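Succinate dehydrogenase subunit A (Mycolicibacterium smegmatis, PDB 7D6V) probably oxidises succinate to fumarate at its bound FAD, as the flavoprotein subunit of a membrane-associated succinate dehydrogenase that feeds electrons to quinone. Local coordinates at residues H7-V12 / R33-T38. Numbering follows the deposited sequence.
With FAD (flavin-adenine dinucleotide), chain D.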
loop_
_atom_site.group_PDB
_atom_site.type_symbol
_atom_site.label_atom_id
_atom_site.label_comp_id
_atom_site.label_asym_id
_atom_site.label_seq_id
_atom_site.Cartn_x
_atom_site.Cartn_y
_atom_site.Cartn_z
ATOM N N HIS A 7 29.876 7.711 -10.662
ATOM C CA HIS A 7 29.627 8.380 -9.396
ATOM C C HIS A 7 30.610 7.872 -8.354
ATOM O O HIS A 7 31.047 6.720 -8.401
ATOM C CB HIS A 7 28.194 8.154 -8.915
ATOM C CG HIS A 7 27.154 8.596 -9.894
ATOM N ND1 HIS A 7 26.806 9.919 -10.064
ATOM C CD2 HIS A 7 26.383 7.892 -10.754
ATOM C CE1 HIS A 7 25.869 10.010 -10.989
ATOM N NE2 HIS A 7 25.593 8.794 -11.423
ATOM N N SER A 8 30.959 8.743 -7.411
ATOM C CA SER A 8 31.919 8.429 -6.361
ATOM C C SER A 8 31.245 8.606 -5.009
ATOM O O SER A 8 30.718 9.683 -4.712
ATOM C CB SER A 8 33.155 9.319 -6.469
ATOM O OG SER A 8 34.166 8.896 -5.575
ATOM N N TYR A 9 31.264 7.553 -4.195
ATOM C CA TYR A 9 30.636 7.566 -2.883
ATOM C C TYR A 9 31.499 6.783 -1.905
ATOM O O TYR A 9 32.494 6.163 -2.280
ATOM C CB TYR A 9 29.218 6.988 -2.934
ATOM C CG TYR A 9 28.223 7.900 -3.602
ATOM C CD1 TYR A 9 27.564 8.883 -2.882
ATOM C CD2 TYR A 9 27.954 7.790 -4.957
ATOM C CE1 TYR A 9 26.660 9.722 -3.489
ATOM C CE2 TYR A 9 27.054 8.626 -5.573
ATOM C CZ TYR A 9 26.410 9.590 -4.836
ATOM O OH TYR A 9 25.509 10.426 -5.448
ATOM N N ASP A 10 31.113 6.832 -0.632
ATOM C CA ASP A 10 31.793 6.061 0.402
ATOM C C ASP A 10 31.224 4.655 0.535
ATOM O O ASP A 10 31.976 3.698 0.739
ATOM C CB ASP A 10 31.700 6.779 1.749
ATOM C CG ASP A 10 32.575 8.010 1.816
ATOM O OD1 ASP A 10 33.710 7.966 1.301
ATOM O OD2 ASP A 10 32.128 9.024 2.390
ATOM N N VAL A 11 29.906 4.515 0.433
ATOM C CA VAL A 11 29.242 3.226 0.533
ATOM C C VAL A 11 28.058 3.226 -0.421
ATOM O O VAL A 11 27.407 4.252 -0.635
ATOM C CB VAL A 11 28.801 2.920 1.987
ATOM C CG1 VAL A 11 27.786 3.937 2.469
ATOM C CG2 VAL A 11 28.252 1.508 2.110
ATOM N N VAL A 12 27.799 2.069 -1.025
ATOM C CA VAL A 12 26.639 1.865 -1.880
ATOM C C VAL A 12 25.777 0.780 -1.255
ATOM O O VAL A 12 26.257 -0.327 -0.994
ATOM C CB VAL A 12 27.045 1.487 -3.316
ATOM C CG1 VAL A 12 25.818 1.152 -4.142
ATOM C CG2 VAL A 12 27.812 2.619 -3.963
ATOM N N ARG A 33 29.029 9.631 2.548
ATOM C CA ARG A 33 28.249 9.820 1.335
ATOM C C ARG A 33 27.712 8.464 0.899
ATOM O O ARG A 33 28.488 7.563 0.571
ATOM C CB ARG A 33 29.095 10.452 0.233
ATOM C CG ARG A 33 29.820 11.707 0.660
ATOM C CD ARG A 33 30.303 12.478 -0.548
ATOM N NE ARG A 33 29.204 12.823 -1.444
ATOM C CZ ARG A 33 29.136 12.460 -2.720
ATOM N NH1 ARG A 33 28.099 12.824 -3.459
ATOM N NH2 ARG A 33 30.107 11.737 -3.258
ATOM N N VAL A 34 26.391 8.325 0.896
ATOM C CA VAL A 34 25.725 7.048 0.672
ATOM C C VAL A 34 24.909 7.138 -0.607
ATOM O O VAL A 34 24.168 8.105 -0.811
ATOM C CB VAL A 34 24.827 6.663 1.859
ATOM C CG1 VAL A 34 24.353 5.229 1.728
ATOM C CG2 VAL A 34 25.565 6.861 3.164
ATOM N N ALA A 35 25.048 6.132 -1.464
ATOM C CA ALA A 35 24.225 5.979 -2.653
ATOM C C ALA A 35 23.247 4.837 -2.425
ATOM O O ALA A 35 23.641 3.762 -1.965
ATOM C CB ALA A 35 25.086 5.708 -3.887
ATOM N N VAL A 36 21.978 5.073 -2.732
ATOM C CA VAL A 36 20.923 4.084 -2.545
ATOM C C VAL A 36 20.468 3.655 -3.930
ATOM O O VAL A 36 19.934 4.467 -4.694
ATOM C CB VAL A 36 19.748 4.649 -1.738
ATOM C CG1 VAL A 36 18.628 3.629 -1.639
ATOM C CG2 VAL A 36 20.199 5.119 -0.385
ATOM N N VAL A 37 20.663 2.383 -4.257
ATOM C CA VAL A 37 20.304 1.838 -5.560
ATOM C C VAL A 37 19.143 0.876 -5.369
ATOM O O VAL A 37 19.218 -0.038 -4.541
ATOM C CB VAL A 37 21.502 1.143 -6.228
ATOM C CG1 VAL A 37 21.104 0.593 -7.584
ATOM C CG2 VAL A 37 22.657 2.115 -6.363
ATOM N N THR A 38 18.072 1.087 -6.126
ATOM C CA THR A 38 16.856 0.301 -5.998
ATOM C C THR A 38 16.409 -0.144 -7.380
ATOM O O THR A 38 16.431 0.643 -8.328
ATOM C CB THR A 38 15.741 1.112 -5.326
ATOM O OG1 THR A 38 16.168 1.520 -4.024
ATOM C CG2 THR A 38 14.492 0.270 -5.172
HETATM P PA FAD D . 13.233 -6.096 0.366
HETATM O O1A FAD D . 12.814 -4.829 1.012
HETATM O O2A FAD D . 12.220 -7.138 0.085
HETATM O O5B FAD D . 13.880 -5.709 -1.042
HETATM C C5B FAD D . 15.274 -5.628 -1.273
HETATM C C4B FAD D . 15.584 -4.414 -2.132
HETATM O O4B FAD D . 16.722 -4.665 -2.950
HETATM C C3B FAD D . 14.480 -4.029 -3.086
HETATM O O3B FAD D . 14.356 -2.616 -3.034
HETATM C C2B FAD D . 15.004 -4.407 -4.447
HETATM O O2B FAD D . 14.496 -3.576 -5.483
HETATM C C1B FAD D . 16.479 -4.203 -4.270
HETATM N N9A FAD D . 17.248 -4.989 -5.248
HETATM C C8A FAD D . 17.201 -6.309 -5.421
HETATM N N7A FAD D . 18.039 -6.691 -6.401
HETATM C C5A FAD D . 18.637 -5.593 -6.872
HETATM C C6A FAD D . 19.632 -5.277 -7.907
HETATM N N6A FAD D . 20.180 -6.239 -8.666
HETATM N N1A FAD D . 19.977 -3.995 -8.072
HETATM C C2A FAD D . 19.456 -3.016 -7.329
HETATM N N3A FAD D . 18.552 -3.230 -6.377
HETATM C C4A FAD D . 18.112 -4.473 -6.106
HETATM N N1 FAD D . 8.080 -11.227 7.531
HETATM C C2 FAD D . 7.566 -11.026 8.761
HETATM O O2 FAD D . 8.340 -10.968 9.721
HETATM N N3 FAD D . 6.261 -10.888 8.996
HETATM C C4 FAD D . 5.364 -10.945 8.020
HETATM O O4 FAD D . 4.157 -10.812 8.263
HETATM C C4X FAD D . 5.831 -11.164 6.642
HETATM N N5 FAD D . 4.977 -11.228 5.609
HETATM C C5X FAD D . 5.438 -11.424 4.364
HETATM C C6 FAD D . 4.543 -11.486 3.308
HETATM C C7 FAD D . 5.006 -11.691 2.023
HETATM C C7M FAD D . 4.047 -11.763 0.873
HETATM C C8 FAD D . 6.454 -11.844 1.778
HETATM C C8M FAD D . 6.958 -12.066 0.382
HETATM C C9 FAD D . 7.353 -11.780 2.825
HETATM C C9A FAD D . 6.890 -11.577 4.109
HETATM N N10 FAD D . 7.796 -11.514 5.171
HETATM C C10 FAD D . 7.284 -11.304 6.453
HETATM C "C1'" FAD D . 9.231 -11.647 4.947
HETATM C "C2'" FAD D . 9.884 -10.271 5.025
HETATM O "O2'" FAD D . 9.018 -9.285 4.469
HETATM C "C3'" FAD D . 11.186 -10.202 4.248
HETATM O "O3'" FAD D . 12.127 -11.071 4.862
HETATM C "C4'" FAD D . 11.745 -8.788 4.264
HETATM O "O4'" FAD D . 10.824 -7.902 3.645
HETATM C "C5'" FAD D . 13.067 -8.679 3.530
HETATM O "O5'" FAD D . 13.384 -7.299 3.429
HETATM P P FAD D . 14.722 -6.766 2.747
HETATM O O1P FAD D . 14.892 -5.350 3.171
HETATM O O2P FAD D . 15.829 -7.724 3.004
HETATM O O3P FAD D . 14.423 -6.812 1.167
#
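The Tyr9 ring carries the guanidinium of Arg33 over one face and the methyl of Ala35 over the other. This layer sits at the start of the first beta-alpha-beta unit of a Rossmann-type FAD-binding domain, where strands 11-14 and 34-37 run parallel and helix 18-30 connects them. The guanidinium makes an offset (parallel-displaced) stack over the CD1/CE1 side of the ring, its plane turned 19° from the tyrosine's and the centres 4.4 Å apart. Its NH1 comes to 3.4 Å from Tyr9 CE1, consistent with a cation-pi contact. On the opposite face Ala35 CB makes a CH-pi contact, 3.8 Å from the ring centroid. A bend at chi3 (57°) folds the arginine chain back over the tyrosine, and at the guanidinium edge NH2 reaches Ser8 O in a weak, strongly bent hydrogen bond.

Val11 O takes the amide of Ala35 at 3.1 Å. One step earlier, Arg33 O accepts the amide of Asp10 and, more weakly, that of Val11, so two successive N-H groups converge on one carbonyl where the pairing begins. Asp10 also reaches across with its carboxylate: OD2 receives Arg33 N at 3.2 Å in a nearly straight bond (178°), on its anti side and tilted somewhat out of the carboxylate plane, while OD1 forms a salt bridge with Arg453.

Beyond this end, the valines alternate between the sheet's two faces. Val11 and Val34 lie side by side on the face packed by helix 18-30, where Val24 and Ala27 meet Val34. Val12 shares the other face with Ala35 and Val37, its CG1 4.0 Å from Val37 CG2, and Phe200 packs against both valines there. Farther along, strand 34-37 leads to the adenosine half of FAD: Val37 CG1 lies 4.0 Å from adenine C2A, and Thr38 CG2 3.6 Å from the ribose oxygen O3B.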